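Local atomic coordinates of MccF (PDB entry 4IIY), a protein that confers self-immunity to the peptide-nucleotide antibiotic microcin C7, probably as a serine carboxypeptidase-like hydrolase of the S66 family. Residues R62-V67 and L168-E174; D44-S50 and I110-T116; L202-D208 and D335-P341. The protein carries 1 engineered substitution. One frame throughout, in Å; residues are numbered along the deposited sequence.

Contact 1 (R62-V67 and L168-E174); sequences RFFRGV and LIPSFGE
Gly66 and Gly173 come together where helix 62-67 crosses the short, weakly bonded helix 168-172, and with no side chain on either residue their CA atoms approach to 4.0 Å. The two axes pass 8.0 Å apart at 69°. Into the hollow at Gly66 reaches the last turn of the partner helix, the CA-H of Gly66 pointing at Phe172 O. On one side of this close point the bumps are apolar: Leu168 lays CD1 against the Gly66 carbonyl and brings CD2 to the edge of the Phe63 ring, 3.7 Å from CE1, while Ile169 rests CG1 and CD1 on Phe63 CB.

Two arginines line another side. Arg62, with CG trans to its own nitrogen (chi1 -170°) and the chain straight as far as NE, lies across the hollow at Gly173, whose carbonyl O sits over the centre of the guanidinium. Its NE bonds to Ile169 O from above the carbonyl plane; NH2 makes a nearly straight bond of 2.8 Å to Pro170 O and a salt bridge of 2.9 Å to Glu174 OE1, through that oxygen's anti lone pair. Lys222 takes the other carboxylate oxygen. Arg65, bent at chi3 (52°), grips Gly173 O side-on with NE, at 2.6 Å, and NH2, the oxygen lying in the guanidinium plane.

Three backbone carbonyls of 168-174 thus accept from arginine nitrogens. This close packing of a helix against a helix end, through a glycine on each side, joins helix 60-72 to the short helix carrying Pro170, which lines the glutamylsulfamoyl inosine pocket.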
loop_
_atom_site.group_PDB
_atom_site.type_symbol
_atom_site.label_atom_id
_atom_site.label_comp_id
_atom_site.label_asym_id
_atom_site.label_seq_id
_atom_site.Cartn_x
_atom_site.Cartn_y
_atom_site.Cartn_z
ATOM N N ARG B 62 -15.786 -18.730 -15.425
ATOM C CA ARG B 62 -14.552 -18.323 -16.080
ATOM C C ARG B 62 -13.435 -19.332 -15.796
ATOM O O ARG B 62 -12.621 -19.645 -16.674
ATOM C CB ARG B 62 -14.140 -16.916 -15.637
ATOM C CG ARG B 62 -12.984 -16.346 -16.461
ATOM C CD ARG B 62 -12.706 -14.915 -16.106
ATOM N NE ARG B 62 -11.685 -14.255 -16.919
ATOM C CZ ARG B 62 -11.927 -13.313 -17.830
ATOM N NH1 ARG B 62 -13.171 -12.959 -18.147
ATOM N NH2 ARG B 62 -10.911 -12.716 -18.433
ATOM N N PHE B 63 -13.390 -19.831 -14.564
ATOM C CA PHE B 63 -12.443 -20.880 -14.178
ATOM C C PHE B 63 -12.597 -22.108 -15.085
ATOM O O PHE B 63 -11.623 -22.606 -15.653
ATOM C CB PHE B 63 -12.662 -21.221 -12.696
ATOM C CG PHE B 63 -11.968 -22.476 -12.215
ATOM C CD1 PHE B 63 -10.609 -22.677 -12.404
ATOM C CD2 PHE B 63 -12.687 -23.441 -11.514
ATOM C CE1 PHE B 63 -9.991 -23.833 -11.940
ATOM C CE2 PHE B 63 -12.066 -24.593 -11.040
ATOM C CZ PHE B 63 -10.720 -24.784 -11.258
ATOM N N PHE B 64 -13.827 -22.591 -15.250
ATOM C CA PHE B 64 -14.064 -23.751 -16.111
ATOM C C PHE B 64 -13.674 -23.477 -17.566
ATOM O O PHE B 64 -13.143 -24.353 -18.246
ATOM C CB PHE B 64 -15.526 -24.208 -16.038
ATOM C CG PHE B 64 -15.859 -25.024 -14.811
ATOM C CD1 PHE B 64 -14.896 -25.321 -13.858
ATOM C CD2 PHE B 64 -17.146 -25.503 -14.621
ATOM C CE1 PHE B 64 -15.216 -26.079 -12.736
ATOM C CE2 PHE B 64 -17.469 -26.257 -13.505
ATOM C CZ PHE B 64 -16.502 -26.546 -12.566
ATOM N N ARG B 65 -13.934 -22.267 -18.052
ATOM C CA ARG B 65 -13.517 -21.920 -19.409
ATOM C C ARG B 65 -11.983 -21.950 -19.548
ATOM O O ARG B 65 -11.456 -22.431 -20.547
ATOM C CB ARG B 65 -14.094 -20.564 -19.834
ATOM C CG ARG B 65 -13.721 -20.148 -21.254
ATOM C CD ARG B 65 -14.540 -18.951 -21.740
ATOM N NE ARG B 65 -14.494 -17.835 -20.802
ATOM C CZ ARG B 65 -15.520 -17.422 -20.057
ATOM N NH1 ARG B 65 -16.706 -18.033 -20.126
ATOM N NH2 ARG B 65 -15.348 -16.400 -19.229
ATOM N N GLY B 66 -11.266 -21.435 -18.552
ATOM C CA GLY B 66 -9.808 -21.456 -18.583
ATOM C C GLY B 66 -9.229 -22.862 -18.511
ATOM O O GLY B 66 -8.266 -23.183 -19.217
ATOM N N VAL B 67 -9.805 -23.696 -17.654
ATOM C CA VAL B 67 -9.414 -25.104 -17.573
ATOM C C VAL B 67 -9.574 -25.790 -18.934
ATOM O O VAL B 67 -8.652 -26.444 -19.433
ATOM C CB VAL B 67 -10.233 -25.835 -16.496
ATOM C CG1 VAL B 67 -10.109 -27.354 -16.650
ATOM C CG2 VAL B 67 -9.798 -25.375 -15.093
ATOM N N LEU B 168 -4.635 -18.535 -14.387
ATOM C CA LEU B 168 -5.593 -19.383 -15.073
ATOM C C LEU B 168 -6.935 -18.703 -15.337
ATOM O O LEU B 168 -7.435 -18.724 -16.470
ATOM C CB LEU B 168 -5.774 -20.665 -14.270
ATOM C CG LEU B 168 -6.809 -21.673 -14.777
ATOM C CD1 LEU B 168 -6.455 -22.180 -16.152
ATOM C CD2 LEU B 168 -6.954 -22.822 -13.775
ATOM N N ILE B 169 -7.502 -18.100 -14.304
ATOM C CA ILE B 169 -8.853 -17.560 -14.397
ATOM C C ILE B 169 -8.931 -16.254 -15.208
ATOM O O ILE B 169 -9.610 -16.202 -16.238
ATOM C CB ILE B 169 -9.532 -17.476 -13.001
ATOM C CG1 ILE B 169 -9.630 -18.880 -12.387
ATOM C CG2 ILE B 169 -10.897 -16.806 -13.102
ATOM C CD1 ILE B 169 -10.179 -18.901 -10.966
ATOM N N PRO B 170 -8.230 -15.192 -14.783
ATOM C CA PRO B 170 -8.366 -13.958 -15.567
ATOM C C PRO B 170 -7.752 -14.086 -16.957
ATOM O O PRO B 170 -8.294 -13.544 -17.914
ATOM C CB PRO B 170 -7.607 -12.916 -14.730
ATOM C CG PRO B 170 -6.643 -13.712 -13.914
ATOM C CD PRO B 170 -7.358 -15.010 -13.611
ATOM N N SER B 171 -6.638 -14.795 -17.083
ATOM C CA SER B 171 -5.929 -14.777 -18.358
ATOM C C SER B 171 -6.461 -15.795 -19.360
ATOM O O SER B 171 -6.703 -15.473 -20.523
ATOM C CB SER B 171 -4.430 -15.002 -18.147
ATOM O OG SER B 171 -3.898 -14.116 -17.176
ATOM N N PHE B 172 -6.609 -17.039 -18.925
ATOM C CA PHE B 172 -7.032 -18.090 -19.847
ATOM C C PHE B 172 -8.542 -18.304 -19.886
ATOM O O PHE B 172 -9.027 -19.021 -20.751
ATOM C CB PHE B 172 -6.254 -19.393 -19.618
ATOM C CG PHE B 172 -4.808 -19.288 -20.007
ATOM C CD1 PHE B 172 -4.463 -18.906 -21.291
ATOM C CD2 PHE B 172 -3.795 -19.532 -19.094
ATOM C CE1 PHE B 172 -3.124 -18.780 -21.661
ATOM C CE2 PHE B 172 -2.469 -19.424 -19.463
ATOM C CZ PHE B 172 -2.137 -19.045 -20.744
ATOM N N GLY B 173 -9.277 -17.667 -18.974
ATOM C CA GLY B 173 -10.726 -17.638 -19.050
ATOM C C GLY B 173 -11.274 -16.463 -19.852
ATOM O O GLY B 173 -12.486 -16.334 -20.028
ATOM N N GLU B 174 -10.386 -15.596 -20.333
ATOM C CA GLU B 174 -10.761 -14.510 -21.233
ATOM C C GLU B 174 -11.364 -15.074 -22.524
ATOM O O GLU B 174 -10.854 -16.050 -23.087
ATOM C CB GLU B 174 -9.519 -13.660 -21.537
ATOM C CG GLU B 174 -9.689 -12.540 -22.571
ATOM C CD GLU B 174 -10.577 -11.389 -22.107
ATOM O OE1 GLU B 174 -11.095 -11.421 -20.970
ATOM O OE2 GLU B 174 -10.740 -10.427 -22.893
HETATM O O HOH W 1 -13.199 -9.904 -18.782
#

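Contact 2 (D44-S50 and I110-T116); sequences DTIGFFS and ITCIMST. With EDO (1,2-ethanediol), chain P.
Phe49 turns its ring back over the neighbouring strand, and Ser115 CA lies over one face of it, 4.0 Å from the centroid in a CH-pi contact. The torsion explains the overlap: CG stands between the backbone N and the carbonyl carbon (chi1 67°), which brings CD2 within 3.5 Å of Ile113 CG2. Phe101 meets the same ring edge-to-face.

Phe48 adopts a similar first torsion (57°) on the other face of the sheet, yet its ring leads away from the partner strand. Phe48 CD1 is the atom that comes nearest to Thr116, 3.4 Å from Thr116 CG2. Behind it on this face, Ile46 sets CG1 against Cys112 CB and CG2 against Met114 CB, the latter at 3.8 Å; Met114 runs extended through chi2 before bending at its sulfur. Gly47, having no side chain, leaves room for Ile110, whose CD1 lies 4.2 Å from Gly47 CA.

Between the two faces runs a parallel ladder. Gly47 uses both its polar atoms: Gly47 N gives a somewhat bent bond to Cys112 O and Gly47 O accepts a nearly straight one from Met114 N, each 2.8 Å long. Phe49 N then reaches Met114 O, and Thr116 N returns to Phe49 O. Past the ladder, Ser50 OG and Thr116 OG1 are hydrogen-bonded at 2.8 Å. At the far end a water links Thr45 N to Thr111 OG1.

Strand 76-79 lies on the outer side of 45-49 and strand 140-143 beyond 110-115, with helix 94-105 packed on the Phe49 face. The parallel 2-1-3-4-5 strand order is that of a flavodoxin-like alpha/beta sheet, here within the LD-carboxypeptidase N-terminal domain.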
loop_
_atom_site.group_PDB
_atom_site.type_symbol
_atom_site.label_atom_id
_atom_site.label_comp_id
_atom_site.label_asym_id
_atom_site.label_seq_id
_atom_site.Cartn_x
_atom_site.Cartn_y
_atom_site.Cartn_z
ATOM N N ASP B 44 2.669 -31.225 -21.144
ATOM C CA ASP B 44 3.103 -31.156 -19.752
ATOM C C ASP B 44 1.939 -30.994 -18.769
ATOM O O ASP B 44 0.805 -30.685 -19.147
ATOM C CB ASP B 44 4.105 -30.012 -19.539
ATOM C CG ASP B 44 5.528 -30.373 -19.958
ATOM O OD1 ASP B 44 5.803 -31.552 -20.281
ATOM O OD2 ASP B 44 6.383 -29.465 -19.949
ATOM N N THR B 45 2.264 -31.183 -17.497
ATOM C CA THR B 45 1.332 -31.008 -16.396
ATOM C C THR B 45 1.526 -29.653 -15.715
ATOM O O THR B 45 2.641 -29.286 -15.317
ATOM C CB THR B 45 1.516 -32.133 -15.358
ATOM O OG1 THR B 45 1.257 -33.398 -15.984
ATOM C CG2 THR B 45 0.577 -31.956 -14.179
ATOM N N ILE B 46 0.426 -28.917 -15.603
ATOM C CA ILE B 46 0.390 -27.626 -14.931
ATOM C C ILE B 46 -0.431 -27.793 -13.662
ATOM O O ILE B 46 -1.554 -28.295 -13.724
ATOM C CB ILE B 46 -0.290 -26.569 -15.828
ATOM C CG1 ILE B 46 0.503 -26.366 -17.132
ATOM C CG2 ILE B 46 -0.460 -25.255 -15.069
ATOM C CD1 ILE B 46 -0.193 -25.491 -18.172
ATOM N N GLY B 47 0.118 -27.398 -12.516
ATOM C CA GLY B 47 -0.651 -27.385 -11.281
ATOM C C GLY B 47 -1.075 -25.970 -10.959
ATOM O O GLY B 47 -0.324 -25.042 -11.241
ATOM N N PHE B 48 -2.262 -25.791 -10.388
ATOM C CA PHE B 48 -2.711 -24.444 -10.062
ATOM C C PHE B 48 -3.077 -24.276 -8.592
ATOM O O PHE B 48 -3.522 -25.227 -7.931
ATOM C CB PHE B 48 -3.818 -23.962 -11.013
ATOM C CG PHE B 48 -5.042 -24.846 -11.080
ATOM C CD1 PHE B 48 -6.021 -24.770 -10.108
ATOM C CD2 PHE B 48 -5.236 -25.713 -12.151
ATOM C CE1 PHE B 48 -7.180 -25.538 -10.195
ATOM C CE2 PHE B 48 -6.390 -26.493 -12.239
ATOM C CZ PHE B 48 -7.356 -26.410 -11.256
ATOM N N PHE B 49 -2.863 -23.061 -8.085
ATOM C CA PHE B 49 -3.054 -22.762 -6.669
ATOM C C PHE B 49 -3.767 -21.426 -6.497
ATOM O O PHE B 49 -3.682 -20.554 -7.369
ATOM C CB PHE B 49 -1.698 -22.720 -5.947
ATOM C CG PHE B 49 -0.826 -21.573 -6.374
ATOM C CD1 PHE B 49 -0.788 -20.404 -5.637
ATOM C CD2 PHE B 49 -0.083 -21.643 -7.538
ATOM C CE1 PHE B 49 -0.009 -19.340 -6.047
ATOM C CE2 PHE B 49 0.703 -20.591 -7.944
ATOM C CZ PHE B 49 0.732 -19.429 -7.201
ATOM N N SER B 50 -4.457 -21.268 -5.370
ATOM C CA SER B 50 -5.179 -20.040 -5.040
ATOM C C SER B 50 -4.591 -19.428 -3.766
ATOM O O SER B 50 -5.004 -19.749 -2.645
ATOM C CB SER B 50 -6.668 -20.340 -4.857
ATOM O OG SER B 50 -7.227 -20.940 -6.023
ATOM N N ILE B 110 4.793 -32.217 -12.015
ATOM C CA ILE B 110 4.398 -30.855 -12.378
ATOM C C ILE B 110 5.570 -30.060 -12.949
ATOM O O ILE B 110 6.625 -29.970 -12.329
ATOM C CB ILE B 110 3.781 -30.122 -11.163
ATOM C CG1 ILE B 110 2.499 -30.827 -10.731
ATOM C CG2 ILE B 110 3.485 -28.664 -11.505
ATOM C CD1 ILE B 110 1.826 -30.225 -9.516
ATOM N N THR B 111 5.386 -29.490 -14.136
ATOM C CA THR B 111 6.418 -28.672 -14.768
ATOM C C THR B 111 6.200 -27.175 -14.494
ATOM O O THR B 111 7.150 -26.397 -14.443
ATOM C CB THR B 111 6.464 -28.917 -16.295
ATOM O OG1 THR B 111 6.841 -30.277 -16.546
ATOM C CG2 THR B 111 7.464 -28.005 -16.978
ATOM N N CYS B 112 4.935 -26.786 -14.340
ATOM C CA CYS B 112 4.547 -25.383 -14.198
ATOM C C CYS B 112 3.527 -25.252 -13.080
ATOM O O CYS B 112 2.549 -26.007 -13.034
ATOM C CB CYS B 112 3.968 -24.861 -15.519
ATOM S SG CYS B 112 3.241 -23.206 -15.469
ATOM N N ILE B 113 3.785 -24.313 -12.174
ATOM C CA ILE B 113 2.871 -23.969 -11.088
ATOM C C ILE B 113 2.279 -22.595 -11.397
ATOM O O ILE B 113 3.008 -21.601 -11.460
ATOM C CB ILE B 113 3.605 -23.960 -9.732
ATOM C CG1 ILE B 113 4.095 -25.375 -9.396
ATOM C CG2 ILE B 113 2.706 -23.427 -8.626
ATOM C CD1 ILE B 113 4.932 -25.458 -8.129
ATOM N N MET B 114 0.965 -22.565 -11.617
ATOM C CA MET B 114 0.259 -21.397 -12.136
ATOM C C MET B 114 -0.785 -20.892 -11.145
ATOM O O MET B 114 -1.599 -21.663 -10.634
ATOM C CB MET B 114 -0.431 -21.770 -13.456
ATOM C CG MET B 114 -1.261 -20.651 -14.084
ATOM S SD MET B 114 -2.066 -21.162 -15.631
ATOM C CE MET B 114 -0.641 -21.276 -16.719
ATOM N N SER B 115 -0.763 -19.592 -10.873
ATOM C CA SER B 115 -1.779 -18.975 -10.043
ATOM C C SER B 115 -3.153 -19.077 -10.688
ATOM O O SER B 115 -3.270 -18.912 -11.899
ATOM C CB SER B 115 -1.412 -17.508 -9.849
ATOM O OG SER B 115 -2.418 -16.813 -9.148
ATOM N N THR B 116 -4.194 -19.324 -9.897
ATOM C CA THR B 116 -5.551 -19.206 -10.436
ATOM C C THR B 116 -5.963 -17.736 -10.635
ATOM O O THR B 116 -6.575 -17.383 -11.654
ATOM C CB THR B 116 -6.599 -19.889 -9.551
ATOM O OG1 THR B 116 -6.548 -19.316 -8.238
ATOM C CG2 THR B 116 -6.366 -21.402 -9.478
HETATM C C1 EDO P . 10.671 -31.713 -20.514
HETATM O O1 EDO P . 11.825 -30.924 -20.192
HETATM C C2 EDO P . 9.485 -30.812 -20.850
HETATM O O2 EDO P . 9.015 -30.129 -19.677
HETATM O O HOH W 2 4.867 -32.178 -16.654
HETATM O O HOH W 3 -2.849 -17.532 -6.542
#

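Contact 3 (L202-D208 and D335-P341); sequences LPEKWSD and DCSHTHP. With 1EI (5'-O-(L-alpha-glutamylsulfamoyl)inosine), chain K.
Ser207 and His340 pair their backbones as a single antiparallel, hydrogen-bonded bridge: Ser207 N donates to His340 O at 2.8 Å and His340 N to Ser207 O at 3.0 Å, the second nearly straight, the first somewhat bent. Beside this bridge Trp206 packs CB against Pro341 CD, and its ring slants past the Thr339 methyl, with CZ3 4.0 Å from CG2. The same methyl meets Asp208 CB. With OG1 of Thr339 between the backbone N and the carbonyl carbon (chi1 60°), CG2 is left to face Trp206 and Asp208.

Further along, Pro203 lays CB against Pro341 CG at 3.7 Å and directs CD at Asp335 OD2; the peptide bond before Pro341 is cis. The carboxylate of Asp335 is held from outside, by a salt bridge from Lys302 and a hydrogen bond from Asn227. Lys302 also makes a cation-pi contact with Trp206, whose NE1 donates to Lys226 O.

Within the loop, Ser337 OG accepts from Thr339 N at 3.3 Å, forming an ST turn around His338. That imidazole receives the ligand's amino nitrogen N at NE2, 3.1 Å away, while ND1 bonds to Glu270. The chemistry implies a division of labour: the bridge and proline packing hold the loop from one side, and His338 faces the ligand with Glu270 behind it, consistent with the predicted charge-relay pair of a serine peptidase.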
loop_
_atom_site.group_PDB
_atom_site.type_symbol
_atom_site.label_atom_id
_atom_site.label_comp_id
_atom_site.label_asym_id
_atom_site.label_seq_id
_atom_site.Cartn_x
_atom_site.Cartn_y
_atom_site.Cartn_z
ATOM N N LEU B 202 4.370 -7.135 -30.658
ATOM C CA LEU B 202 3.526 -6.075 -30.132
ATOM C C LEU B 202 2.083 -6.414 -30.467
ATOM O O LEU B 202 1.725 -6.468 -31.641
ATOM C CB LEU B 202 3.894 -4.748 -30.796
ATOM C CG LEU B 202 3.097 -3.525 -30.335
ATOM C CD1 LEU B 202 3.474 -3.149 -28.910
ATOM C CD2 LEU B 202 3.323 -2.344 -31.283
ATOM N N PRO B 203 1.244 -6.668 -29.447
ATOM C CA PRO B 203 -0.163 -6.936 -29.774
ATOM C C PRO B 203 -0.772 -5.810 -30.607
ATOM O O PRO B 203 -0.563 -4.633 -30.327
ATOM C CB PRO B 203 -0.830 -7.019 -28.399
ATOM C CG PRO B 203 0.270 -7.496 -27.503
ATOM C CD PRO B 203 1.508 -6.810 -28.007
ATOM N N GLU B 204 -1.530 -6.182 -31.632
ATOM C CA GLU B 204 -2.112 -5.190 -32.528
ATOM C C GLU B 204 -3.212 -4.398 -31.842
ATOM O O GLU B 204 -3.360 -3.199 -32.079
ATOM C CB GLU B 204 -2.647 -5.855 -33.795
ATOM C CG GLU B 204 -1.543 -6.395 -34.693
ATOM C CD GLU B 204 -2.059 -6.969 -35.999
ATOM O OE1 GLU B 204 -3.181 -7.519 -36.017
ATOM O OE2 GLU B 204 -1.335 -6.869 -37.013
ATOM N N LYS B 205 -3.966 -5.066 -30.975
ATOM C CA LYS B 205 -5.079 -4.442 -30.270
ATOM C C LYS B 205 -5.085 -4.930 -28.832
ATOM O O LYS B 205 -4.576 -6.019 -28.537
ATOM C CB LYS B 205 -6.409 -4.821 -30.923
ATOM C CG LYS B 205 -6.566 -4.399 -32.375
ATOM C CD LYS B 205 -6.800 -2.912 -32.481
ATOM C CE LYS B 205 -7.057 -2.505 -33.923
ATOM N NZ LYS B 205 -8.263 -3.168 -34.482
ATOM N N TRP B 206 -5.675 -4.135 -27.946
ATOM C CA TRP B 206 -5.760 -4.485 -26.529
ATOM C C TRP B 206 -7.037 -3.904 -25.942
ATOM O O TRP B 206 -7.696 -3.062 -26.563
ATOM C CB TRP B 206 -4.542 -3.948 -25.762
ATOM C CG TRP B 206 -4.465 -2.449 -25.768
ATOM C CD1 TRP B 206 -4.004 -1.644 -26.786
ATOM C CD2 TRP B 206 -4.899 -1.563 -24.727
ATOM N NE1 TRP B 206 -4.113 -0.327 -26.425
ATOM C CE2 TRP B 206 -4.661 -0.246 -25.174
ATOM C CE3 TRP B 206 -5.459 -1.755 -23.459
ATOM C CZ2 TRP B 206 -4.961 0.865 -24.399
ATOM C CZ3 TRP B 206 -5.757 -0.647 -22.695
ATOM C CH2 TRP B 206 -5.509 0.647 -23.167
ATOM N N SER B 207 -7.403 -4.356 -24.750
ATOM C CA SER B 207 -8.544 -3.785 -24.048
ATOM C C SER B 207 -8.354 -3.897 -22.550
ATOM O O SER B 207 -7.601 -4.747 -22.065
ATOM C CB SER B 207 -9.853 -4.480 -24.433
ATOM O OG SER B 207 -10.976 -3.721 -23.986
ATOM N N ASP B 208 -9.071 -3.052 -21.822
ATOM C CA ASP B 208 -9.108 -3.131 -20.372
ATOM C C ASP B 208 -10.526 -3.106 -19.815
ATOM O O ASP B 208 -10.700 -2.988 -18.607
ATOM C CB ASP B 208 -8.270 -2.016 -19.725
ATOM C CG ASP B 208 -8.801 -0.622 -20.020
ATOM O OD1 ASP B 208 -9.706 -0.485 -20.882
ATOM O OD2 ASP B 208 -8.290 0.353 -19.408
ATOM N N ASP B 335 2.668 -4.517 -22.704
ATOM C CA ASP B 335 1.503 -5.385 -22.563
ATOM C C ASP B 335 1.794 -6.570 -21.650
ATOM O O ASP B 335 1.685 -7.732 -22.047
ATOM C CB ASP B 335 1.026 -5.862 -23.934
ATOM C CG ASP B 335 0.541 -4.718 -24.796
ATOM O OD1 ASP B 335 -0.569 -4.204 -24.528
ATOM O OD2 ASP B 335 1.283 -4.309 -25.722
ATOM N N CYS B 336 2.157 -6.262 -20.412
ATOM C CA CYS B 336 2.386 -7.290 -19.407
ATOM C C CYS B 336 1.830 -6.735 -18.108
ATOM O O CYS B 336 2.557 -6.130 -17.307
ATOM C CB CYS B 336 3.878 -7.632 -19.315
ATOM S SG CYS B 336 4.268 -9.027 -18.247
ATOM N N SER B 337 0.525 -6.895 -17.928
ATOM C CA SER B 337 -0.190 -6.196 -16.873
ATOM C C SER B 337 -1.571 -6.810 -16.742
ATOM O O SER B 337 -1.764 -7.968 -17.114
ATOM C CB SER B 337 -0.286 -4.706 -17.206
ATOM O OG SER B 337 -1.131 -4.497 -18.321
ATOM N N HIS B 338 -2.525 -6.046 -16.211
ATOM C CA HIS B 338 -3.900 -6.516 -16.086
ATOM C C HIS B 338 -4.714 -6.342 -17.377
ATOM O O HIS B 338 -5.860 -6.800 -17.448
ATOM C CB HIS B 338 -4.625 -5.769 -14.969
ATOM C CG HIS B 338 -4.210 -6.149 -13.579
ATOM N ND1 HIS B 338 -2.938 -5.953 -13.078
ATOM C CD2 HIS B 338 -4.938 -6.660 -12.561
ATOM C CE1 HIS B 338 -2.902 -6.347 -11.813
ATOM N NE2 HIS B 338 -4.103 -6.779 -11.477
ATOM N N THR B 339 -4.168 -5.659 -18.383
ATOM C CA THR B 339 -4.896 -5.514 -19.647
ATOM C C THR B 339 -4.787 -6.796 -20.487
ATOM O O THR B 339 -3.924 -7.635 -20.243
ATOM C CB THR B 339 -4.403 -4.296 -20.443
ATOM O OG1 THR B 339 -3.008 -4.452 -20.743
ATOM C CG2 THR B 339 -4.582 -3.014 -19.633
ATOM N N HIS B 340 -5.686 -6.952 -21.456
ATOM C CA HIS B 340 -5.669 -8.091 -22.380
ATOM C C HIS B 340 -5.292 -7.610 -23.773
ATOM O O HIS B 340 -5.771 -6.564 -24.220
ATOM C CB HIS B 340 -7.043 -8.767 -22.442
ATOM C CG HIS B 340 -7.442 -9.417 -21.157
ATOM N ND1 HIS B 340 -7.070 -10.702 -20.821
ATOM C CD2 HIS B 340 -8.158 -8.944 -20.108
ATOM C CE1 HIS B 340 -7.549 -10.994 -19.625
ATOM N NE2 HIS B 340 -8.211 -9.946 -19.170
ATOM N N PRO B 341 -4.449 -8.366 -24.483
ATOM C CA PRO B 341 -3.801 -9.615 -24.072
ATOM C C PRO B 341 -2.574 -9.342 -23.204
ATOM O O PRO B 341 -2.129 -8.200 -23.076
ATOM C CB PRO B 341 -3.381 -10.227 -25.407
ATOM C CG PRO B 341 -3.041 -9.030 -26.245
ATOM C CD PRO B 341 -4.030 -7.952 -25.835
HETATM O O6 1EI K . -16.069 -9.254 -11.211
HETATM C C6 1EI K . -15.169 -8.940 -12.020
HETATM N N1 1EI K . -15.456 -8.325 -13.185
HETATM C C2 1EI K . -14.500 -7.985 -14.067
HETATM N N3 1EI K . -13.194 -8.230 -13.866
HETATM C C5 1EI K . -13.757 -9.242 -11.724
HETATM C C4 1EI K . -12.782 -8.843 -12.735
HETATM N N7 1EI K . -13.064 -9.827 -10.726
HETATM C C8 1EI K . -11.753 -9.801 -11.066
HETATM N N9 1EI K . -11.597 -9.212 -12.262
HETATM C "C1'" 1EI K . -10.324 -8.986 -12.965
HETATM O "O4'" 1EI K . -9.371 -10.000 -12.678
HETATM C "C2'" 1EI K . -9.718 -7.694 -12.456
HETATM O "O2'" 1EI K . -10.152 -6.600 -13.263
HETATM C "C3'" 1EI K . -8.231 -7.936 -12.581
HETATM O "O3'" 1EI K . -7.735 -7.267 -13.738
HETATM C "C4'" 1EI K . -8.069 -9.432 -12.788
HETATM C "C5'" 1EI K . -7.119 -10.047 -11.768
HETATM O "O5'" 1EI K . -7.632 -9.899 -10.440
HETATM S SBF 1EI K . -6.672 -10.102 -9.260
HETATM O OAE 1EI K . -7.423 -10.625 -8.140
HETATM O OAF 1EI K . -5.662 -11.020 -9.714
HETATM N NAQ 1EI K . -6.052 -8.715 -8.962
HETATM C C 1EI K . -5.055 -8.446 -8.093
HETATM O O 1EI K . -4.442 -9.241 -7.390
HETATM C CA 1EI K . -4.625 -7.009 -8.013
HETATM N N 1EI K . -5.487 -6.166 -8.824
HETATM C CB 1EI K . -4.608 -6.555 -6.557
HETATM C CG 1EI K . -3.444 -5.606 -6.289
HETATM C CD 1EI K . -3.782 -4.206 -6.750
HETATM O OE1 1EI K . -4.716 -4.046 -7.563
HETATM O OE2 1EI K . -3.111 -3.264 -6.295
#

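Overall arrangement
Contacts 1 and 2 adjoin, their centres 13 Å apart: Leu168 N and Ile169 N probably bond to Ser115 O and Thr116 O. The rings of Phe63 and Phe48 also meet, with Phe63 CE1 3.7 Å from Phe48 CE1. The helix crossing therefore sits directly on the sheet's end. Contact 3 touches contact 1, with His340 CE1 3.2 Å from Pro170 O, but stays about 10 Å from contact 2 at the nearest atoms. The ligand is reached from both contact 1 and contact 3: the side chain of Pro170 is about 4 Å from the bound glutamylsulfamoyl inosine, and His338 bonds to it. The side chain of Ser115 is about 8 Å from that of Ala145, the engineered residue at the predicted nucleophile position.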